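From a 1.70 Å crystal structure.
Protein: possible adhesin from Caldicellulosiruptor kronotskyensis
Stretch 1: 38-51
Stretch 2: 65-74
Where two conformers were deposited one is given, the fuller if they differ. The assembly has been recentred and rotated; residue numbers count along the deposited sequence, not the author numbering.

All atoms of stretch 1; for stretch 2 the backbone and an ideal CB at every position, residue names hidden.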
ATOM      1  N   THR A  38       5.181  -6.454   1.311  1.00 11.62           N
ATOM      2  CA  THR A  38       4.972  -7.444   0.309  1.00 11.93           C
ATOM      3  C   THR A  38       3.498  -7.709   0.204  1.00 12.07           C
ATOM      4  O   THR A  38       2.836  -8.183   1.149  1.00 12.80           O
ATOM      5  CB  THR A  38       5.744  -8.715   0.619  1.00 12.57           C
ATOM      6  OG1 THR A  38       7.158  -8.371   0.701  1.00 14.46           O
ATOM      7  CG2 THR A  38       5.534  -9.654  -0.482  1.00 12.27           C
ATOM      8  N   ILE A  39       2.998  -7.291  -0.942  1.00 11.28           N
ATOM      9  CA  ILE A  39       1.559  -7.409  -1.264  1.00 12.05           C
ATOM     10  C   ILE A  39       1.360  -8.667  -2.083  1.00 11.90           C
ATOM     11  O   ILE A  39       1.796  -8.774  -3.277  1.00 12.06           O
ATOM     12  CB  ILE A  39       1.061  -6.174  -2.020  1.00 12.66           C
ATOM     13  CG1 ILE A  39       1.251  -4.902  -1.176  1.00 14.42           C
ATOM     14  CG2 ILE A  39      -0.417  -6.359  -2.401  1.00 12.68           C
ATOM     15  CD1 ILE A  39       0.793  -3.594  -1.844  1.00 15.92           C
ATOM     16  N   ASP A  40       0.642  -9.608  -1.480  1.00 12.46           N
ATOM     17  CA  ASP A  40       0.383 -10.868  -2.198  1.00 13.16           C
ATOM     18  C   ASP A  40      -0.741 -10.703  -3.212  1.00 14.16           C
ATOM     19  O   ASP A  40      -1.518  -9.712  -3.226  1.00 13.29           O
ATOM     20  CB  ASP A  40       0.085 -12.042  -1.229  1.00 15.67           C
ATOM     21  CG  ASP A  40       0.672 -13.380  -1.758  1.00 20.33           C
ATOM     22  OD1 ASP A  40       0.937 -13.615  -3.058  1.00 25.02           O
ATOM     23  OD2 ASP A  40       0.791 -14.247  -0.848  1.00 23.29           O
ATOM     24  N   GLY A  41      -0.797 -11.687  -4.116  1.00 12.38           N
ATOM     25  CA  GLY A  41      -1.710 -11.570  -5.262  1.00 13.08           C
ATOM     26  C   GLY A  41      -3.161 -11.342  -4.929  1.00 11.98           C
ATOM     27  O   GLY A  41      -3.682 -11.914  -3.979  1.00 11.46           O
ATOM     28  N   GLY A  42      -3.829 -10.596  -5.802  1.00 10.92           N
ATOM     29  CA  GLY A  42      -5.213 -10.337  -5.631  1.00 11.90           C
ATOM     30  C   GLY A  42      -5.614  -9.221  -4.692  1.00 11.67           C
ATOM     31  O   GLY A  42      -6.759  -9.185  -4.232  1.00 12.60           O
ATOM     32  N   ALA A  43      -4.714  -8.310  -4.456  1.00 11.03           N
ATOM     33  CA  ALA A  43      -4.977  -7.107  -3.631  1.00  9.77           C
ATOM     34  C   ALA A  43      -5.908  -6.180  -4.386  1.00  9.66           C
ATOM     35  O   ALA A  43      -5.589  -5.734  -5.462  1.00  9.15           O
ATOM     36  CB  ALA A  43      -3.696  -6.410  -3.263  1.00  9.80           C
ATOM     37  N   VAL A  44      -6.989  -5.797  -3.723  1.00  8.79           N
ATOM     38  CA  VAL A  44      -7.902  -4.780  -4.227  1.00  9.54           C
ATOM     39  C   VAL A  44      -8.086  -3.718  -3.143  1.00  9.72           C
ATOM     40  O   VAL A  44      -8.690  -3.966  -2.119  1.00  9.47           O
ATOM     41  CB  VAL A  44      -9.260  -5.351  -4.658  1.00  8.78           C
ATOM     42  CG1 VAL A  44     -10.117  -4.200  -5.151  1.00  9.69           C
ATOM     43  CG2 VAL A  44      -9.131  -6.343  -5.760  1.00  8.57           C
ATOM     44  N   PHE A  45      -7.464  -2.552  -3.350  1.00  9.99           N
ATOM     45  CA  PHE A  45      -7.473  -1.485  -2.357  1.00 10.32           C
ATOM     46  C   PHE A  45      -8.169  -0.257  -2.940  1.00 10.92           C
ATOM     47  O   PHE A  45      -7.948   0.145  -4.128  1.00 10.68           O
ATOM     48  CB  PHE A  45      -6.037  -1.078  -2.000  1.00 10.97           C
ATOM     49  CG  PHE A  45      -5.155  -2.121  -1.353  1.00 10.35           C
ATOM     50  CD1 PHE A  45      -5.614  -3.340  -0.846  1.00 11.13           C
ATOM     51  CD2 PHE A  45      -3.791  -1.836  -1.217  1.00 11.86           C
ATOM     52  CE1 PHE A  45      -4.753  -4.237  -0.265  1.00 11.78           C
ATOM     53  CE2 PHE A  45      -2.945  -2.735  -0.620  1.00 11.06           C
ATOM     54  CZ  PHE A  45      -3.421  -3.921  -0.125  1.00 12.34           C
ATOM     55  N   ASN A  46      -8.895   0.433  -2.078  1.00 10.88           N
ATOM     56  CA  ASN A  46      -9.342   1.793  -2.346  1.00 11.72           C
ATOM     57  C   ASN A  46      -9.046   2.565  -1.057  1.00 11.37           C
ATOM     58  O   ASN A  46      -9.898   2.581  -0.141  1.00 11.25           O
ATOM     59  CB  ASN A  46     -10.804   1.808  -2.676  1.00 14.59           C
ATOM     60  CG  ASN A  46     -11.345   3.214  -2.918  1.00 18.73           C
ATOM     61  OD1 ASN A  46     -10.670   4.065  -3.535  1.00 23.92           O
ATOM     62  ND2 ASN A  46     -12.597   3.448  -2.518  1.00 22.70           N
ATOM     63  N   ILE A  47      -7.831   3.133  -0.961  1.00 10.01           N
ATOM     64  CA  ILE A  47      -7.314   3.723   0.245  1.00 10.80           C
ATOM     65  C   ILE A  47      -6.734   5.076   0.041  1.00 11.62           C
ATOM     66  O   ILE A  47      -6.570   5.551  -1.090  1.00 11.74           O
ATOM     67  CB  ILE A  47      -6.247   2.782   0.904  1.00 10.49           C
ATOM     68  CG1 ILE A  47      -5.050   2.579  -0.035  1.00 10.59           C
ATOM     69  CG2 ILE A  47      -6.931   1.496   1.350  1.00 12.86           C
ATOM     70  CD1 ILE A  47      -4.002   1.624   0.467  1.00 10.25           C
ATOM     71  N   ASP A  48      -6.444   5.763   1.142  1.00 12.93           N
ATOM     72  CA  ASP A  48      -5.908   7.097   1.033  1.00 13.09           C
ATOM     73  C   ASP A  48      -4.417   7.119   0.839  1.00 13.24           C
ATOM     74  O   ASP A  48      -3.931   7.865  -0.004  1.00 13.60           O
ATOM     75  CB  ASP A  48      -6.185   7.897   2.304  1.00 13.31           C
ATOM     76  CG  ASP A  48      -7.682   8.164   2.540  1.00 16.98           C
ATOM     77  OD1 ASP A  48      -8.397   8.514   1.598  1.00 20.12           O
ATOM     78  OD2 ASP A  48      -8.178   8.088   3.692  1.00 21.47           O
ATOM     79  N   ASN A  49      -3.665   6.351   1.607  1.00 11.97           N
ATOM     80  CA  ASN A  49      -2.229   6.378   1.439  1.00 11.85           C
ATOM     81  C   ASN A  49      -1.723   4.925   1.585  1.00 11.20           C
ATOM     82  O   ASN A  49      -2.329   4.165   2.361  1.00 11.19           O
ATOM     83  CB  ASN A  49      -1.600   7.181   2.523  1.00 11.97           C
ATOM     84  CG  ASN A  49      -2.039   8.635   2.530  1.00 13.43           C
ATOM     85  OD1 ASN A  49      -1.566   9.452   1.724  1.00 13.06           O
ATOM     86  ND2 ASN A  49      -2.969   8.953   3.412  1.00 15.37           N
ATOM     87  N   LEU A  50      -0.594   4.643   0.961  1.00 11.32           N
ATOM     88  CA  LEU A  50       0.076   3.328   1.043  1.00 10.80           C
ATOM     89  C   LEU A  50       1.577   3.565   1.240  1.00 11.68           C
ATOM     90  O   LEU A  50       2.249   4.113   0.332  1.00 10.70           O
ATOM     91  CB  LEU A  50      -0.189   2.543  -0.240  1.00 11.22           C
ATOM     92  CG  LEU A  50       0.460   1.205  -0.487  1.00 11.54           C
ATOM     93  CD1 LEU A  50       0.024   0.256   0.604  1.00 12.15           C
ATOM     94  CD2 LEU A  50       0.139   0.723  -1.868  1.00 11.58           C
ATOM     95  N   ILE A  51       2.070   3.282   2.436  1.00 11.33           N
ATOM     96  CA  ILE A  51       3.432   3.662   2.836  1.00 11.80           C
ATOM     97  C   ILE A  51       4.270   2.481   3.204  1.00 12.77           C
ATOM     98  O   ILE A  51       3.867   1.746   4.115  1.00 12.24           O
ATOM     99  CB  ILE A  51       3.391   4.669   4.004  1.00 13.02           C
ATOM    100  CG1 ILE A  51       2.589   5.870   3.563  1.00 13.41           C
ATOM    101  CG2 ILE A  51       4.791   5.059   4.534  1.00 14.17           C
ATOM    102  CD1 ILE A  51       2.121   6.750   4.669  1.00 15.67           C
ATOM    103  N   UNK A  65      -8.332 -19.165  -8.202  1.00 12.08           N
ATOM    104  CA  UNK A  65      -8.966 -18.681  -6.977  1.00 12.41           C
ATOM    105  C   UNK A  65      -8.482 -17.309  -6.624  1.00 11.94           C
ATOM    106  O   UNK A  65      -8.951 -16.727  -5.651  1.00 14.59           O
ATOM    107  CB  UNK A  65      -8.704 -19.638  -5.812  1.00 12.41           C
ATOM    108  N   UNK A  66      -7.454 -16.859  -7.367  1.00 12.21           N
ATOM    109  CA  UNK A  66      -6.881 -15.526  -7.188  1.00 11.64           C
ATOM    110  C   UNK A  66      -7.489 -14.595  -8.228  1.00 13.52           C
ATOM    111  O   UNK A  66      -8.532 -14.883  -8.847  1.00 13.47           O
ATOM    112  CB  UNK A  66      -5.356 -15.555  -7.305  1.00 11.64           C
ATOM    113  N   UNK A  67      -6.832 -13.481  -8.455  1.00 11.88           N
ATOM    114  CA  UNK A  67      -7.427 -12.388  -9.254  1.00 11.05           C
ATOM    115  C   UNK A  67      -6.356 -11.339  -9.470  1.00 11.58           C
ATOM    116  O   UNK A  67      -5.209 -11.488  -9.059  1.00 13.45           O
ATOM    117  CB  UNK A  67      -8.653 -11.781  -8.569  1.00 11.05           C
ATOM    118  N   UNK A  68      -6.722 -10.283 -10.169  1.00 11.76           N
ATOM    119  CA  UNK A  68      -5.761  -9.220 -10.527  1.00 10.41           C
ATOM    120  C   UNK A  68      -5.615  -8.328  -9.285  1.00 11.84           C
ATOM    121  O   UNK A  68      -6.452  -8.371  -8.405  1.00 11.13           O
ATOM    122  CB  UNK A  68      -6.224  -8.417 -11.744  1.00 10.41           C
ATOM    123  N   UNK A  69      -4.567  -7.515  -9.278  1.00  9.80           N
ATOM    124  CA  UNK A  69      -4.400  -6.477  -8.266  1.00  9.20           C
ATOM    125  C   UNK A  69      -5.023  -5.246  -8.831  1.00 10.54           C
ATOM    126  O   UNK A  69      -4.750  -4.865 -10.003  1.00  9.82           O
ATOM    127  CB  UNK A  69      -2.935  -6.246  -7.891  1.00  9.20           C
ATOM    128  N   UNK A  70      -5.766  -4.572  -7.992  0.73 10.66           N
ATOM    129  CA  UNK A  70      -6.394  -3.306  -8.375  0.73 11.84           C
ATOM    130  C   UNK A  70      -6.286  -2.336  -7.188  0.73 12.45           C
ATOM    131  O   UNK A  70      -7.070  -2.364  -6.241  0.73 11.33           O
ATOM    132  CB  UNK A  70      -7.853  -3.515  -8.786  0.73 11.84           C
ATOM    133  N   UNK A  71      -5.274  -1.473  -7.259  1.00 12.11           N
ATOM    134  CA  UNK A  71      -4.819  -0.703  -6.111  1.00 12.95           C
ATOM    135  C   UNK A  71      -5.112   0.735  -6.449  1.00 12.56           C
ATOM    136  O   UNK A  71      -4.521   1.266  -7.384  1.00 14.07           O
ATOM    137  CB  UNK A  71      -3.338  -0.929  -5.799  1.00 12.95           C
ATOM    138  N   UNK A  72      -5.997   1.365  -5.684  1.00 11.32           N
ATOM    139  CA  UNK A  72      -6.315   2.753  -5.898  1.00 11.42           C
ATOM    140  C   UNK A  72      -6.019   3.488  -4.611  1.00 10.93           C
ATOM    141  O   UNK A  72      -6.457   3.065  -3.537  1.00 11.69           O
ATOM    142  CB  UNK A  72      -7.770   2.940  -6.334  1.00 11.42           C
ATOM    143  N   UNK A  73      -5.190   4.530  -4.753  1.00 11.05           N
ATOM    144  CA  UNK A  73      -4.633   5.289  -3.652  1.00 11.45           C
ATOM    145  C   UNK A  73      -4.943   6.748  -3.929  1.00 13.26           C
ATOM    146  O   UNK A  73      -4.476   7.328  -4.926  1.00 13.83           O
ATOM    147  CB  UNK A  73      -3.131   5.047  -3.492  1.00 11.45           C
ATOM    148  N   UNK A  74      -5.732   7.346  -3.043  1.00 12.68           N
ATOM    149  CA  UNK A  74      -6.282   8.669  -3.283  1.00 14.75           C
ATOM    150  C   UNK A  74      -5.269   9.763  -3.088  1.00 13.94           C
ATOM    151  O   UNK A  74      -5.455  10.874  -3.629  1.00 13.39           O
ATOM    152  CB  UNK A  74      -7.481   8.916  -2.366  1.00 14.75           C
TER

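Strands 44-47 and 69-73 run parallel, their axes 6° apart and 4.6 Å at closest approach, so successive CB atoms from 70 to 73 alternate between the face carrying Val44 and Asn46 and the face carrying Phe45 and Ile47.

Position 65 has nothing of stretch 1 within 5.5 Å of its ideal CB, so almost any residue would suit; it is Arg65.

At position 66 CA-to-CB points toward the glycine pair, with Gly41 O 5.2 Å from the ideal CB. A small or slender side chain fits. Cys66 places SG 3.4 Å from Gly41 O; ideal CB atoms on Gly41 and Gly42 would lie only 3.3 and 3.1 Å from that SG.

At position 67 CA-to-CB points sideways, with the ideal CB 4.7 Å from Gly42 CA, but Gly42 O is an acceptor that a long donor could reach. Lysine, glutamine or arginine would serve. Arg67 bonds Gly42 O through both NE (2.8 Å) and NH2 (2.9 Å), near the guanidinium plane, while Val44 CG2 covers one face.

Position 68 points away and leaves the choice open; it is Asp68.

At position 69 CB points sideways, but Gly42 N and Ala43 N both lie within range of a short acceptor: Asn or Asp. Asn69 directs OD1 to Ala43 N (2.9 Å, 145°) and, more weakly, to Gly42 N (2.9 Å, 119°).

Position 70 lies beside Val44, its ideal CB 4.3 Å from Val44 CG2; polar or beta-branched residues would both suit. Asn70 is deposited. Its backbone carries the ladder: N donates to Ala43 O (2.8 Å), and O accepts from Phe45 N (2.9 Å).

Position 71 shares the face of Phe45, with Ile39 and Leu50 also offering carbon, so Ile, Leu, Val or Met would fit. Ile71 sets CG1 4.2 Å from Phe45 CD2, CG2 4.2 Å from Leu50 CD2 and CD1 4.4 Å from Ile39 CD1.

Position 72 pairs with Asn46, whose OD1 is 4.2 Å from the ideal CB; Thr, Val or a polar residue is plausible. Val72 places CG1 3.7 Å from Asn46 OD1, while its N donates to Phe45 O (2.8 Å).

Position 73 faces Ile47 and Leu50, favouring a compact beta-branched residue. Val73 CG2 lies 4.1 Å from both Ile47 CG1 and Leu50 CB.

At position 74 the chain turns a corner, and the carboxylate of Asp48 (OD1 4.1 Å from the ideal CB) invites a cation, Lys or Arg. Arg74 NH1 forms a salt bridge with Asp48 OD1 at 2.9 Å; Asn46 O lies over one guanidinium face.

Stretch 2 (65-74) RCRDNNIVVR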
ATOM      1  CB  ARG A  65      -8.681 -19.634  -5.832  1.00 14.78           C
ATOM      2  CG  ARG A  65      -9.418 -20.977  -6.010  1.00 14.20           C
ATOM      3  CD  ARG A  65      -8.894 -22.038  -5.067  1.00 15.00           C
ATOM      4  NE  ARG A  65      -7.541 -22.385  -5.348  1.00 16.77           N
ATOM      5  CZ  ARG A  65      -6.815 -23.204  -4.615  1.00 18.46           C
ATOM      6  NH1 ARG A  65      -7.359 -23.792  -3.533  1.00 20.34           N
ATOM      7  NH2 ARG A  65      -5.573 -23.456  -4.942  1.00 19.04           N
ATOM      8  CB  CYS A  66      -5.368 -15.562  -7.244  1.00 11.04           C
ATOM      9  SG  CYS A  66      -4.589 -14.153  -6.311  1.00 12.18           S
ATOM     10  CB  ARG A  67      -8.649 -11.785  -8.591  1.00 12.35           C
ATOM     11  CG  ARG A  67      -8.343 -11.042  -7.301  1.00 12.69           C
ATOM     12  CD  ARG A  67      -9.602 -10.796  -6.438  1.00 15.24           C
ATOM     13  NE  ARG A  67      -9.189 -10.114  -5.246  1.00 13.24           N
ATOM     14  CZ  ARG A  67      -9.968  -9.729  -4.271  1.00 15.06           C
ATOM     15  NH1 ARG A  67     -11.267  -9.996  -4.340  1.00 17.39           N
ATOM     16  NH2 ARG A  67      -9.481  -9.076  -3.249  1.00 13.89           N
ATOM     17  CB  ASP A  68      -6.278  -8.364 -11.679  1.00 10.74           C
ATOM     18  CG  ASP A  68      -6.303  -9.106 -13.044  1.00 12.25           C
ATOM     19  OD1 ASP A  68      -5.451  -9.960 -13.297  1.00 12.98           O
ATOM     20  OD2 ASP A  68      -7.188  -8.764 -13.869  1.00 13.26           O
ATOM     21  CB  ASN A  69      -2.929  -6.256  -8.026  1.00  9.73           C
ATOM     22  CG  ASN A  69      -2.231  -7.487  -7.513  1.00 11.14           C
ATOM     23  OD1 ASN A  69      -2.629  -8.107  -6.521  1.00 12.36           O
ATOM     24  ND2 ASN A  69      -1.164  -7.899  -8.239  1.00 12.14           N
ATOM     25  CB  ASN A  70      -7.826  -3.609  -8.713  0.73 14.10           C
ATOM     26  CG  ASN A  70      -8.542  -2.446  -9.338  0.73 16.33           C
ATOM     27  OD1 ASN A  70      -7.908  -1.542  -9.830  0.73 18.76           O
ATOM     28  ND2 ASN A  70      -9.880  -2.570  -9.472  0.73 15.97           N
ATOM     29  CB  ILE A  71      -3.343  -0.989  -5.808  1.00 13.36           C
ATOM     30  CG1 ILE A  71      -3.194  -2.448  -5.312  1.00 15.38           C
ATOM     31  CG2 ILE A  71      -2.796   0.024  -4.844  1.00 13.25           C
ATOM     32  CD1 ILE A  71      -1.803  -2.924  -5.285  1.00 15.85           C
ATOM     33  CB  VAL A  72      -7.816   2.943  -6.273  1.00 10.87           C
ATOM     34  CG1 VAL A  72      -8.187   4.391  -6.307  1.00 12.13           C
ATOM     35  CG2 VAL A  72      -8.178   2.178  -7.560  1.00 12.71           C
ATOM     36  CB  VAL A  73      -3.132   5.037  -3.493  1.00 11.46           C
ATOM     37  CG1 VAL A  73      -2.592   5.874  -2.331  1.00 12.50           C
ATOM     38  CG2 VAL A  73      -2.808   3.528  -3.283  1.00 11.55           C
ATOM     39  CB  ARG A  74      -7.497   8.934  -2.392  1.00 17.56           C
ATOM     40  CG  ARG A  74      -8.669   7.994  -2.605  1.00 21.61           C
ATOM     41  CD  ARG A  74      -9.694   8.329  -1.525  1.00 25.47           C
ATOM     42  NE  ARG A  74     -10.746   7.358  -1.506  1.00 32.39           N
ATOM     43  CZ  ARG A  74     -11.105   6.601  -0.471  1.00 32.22           C
ATOM     44  NH1 ARG A  74     -10.572   6.732   0.721  1.00 28.58           N
ATOM     45  NH2 ARG A  74     -12.153   5.795  -0.634  1.00 34.46           N
TER
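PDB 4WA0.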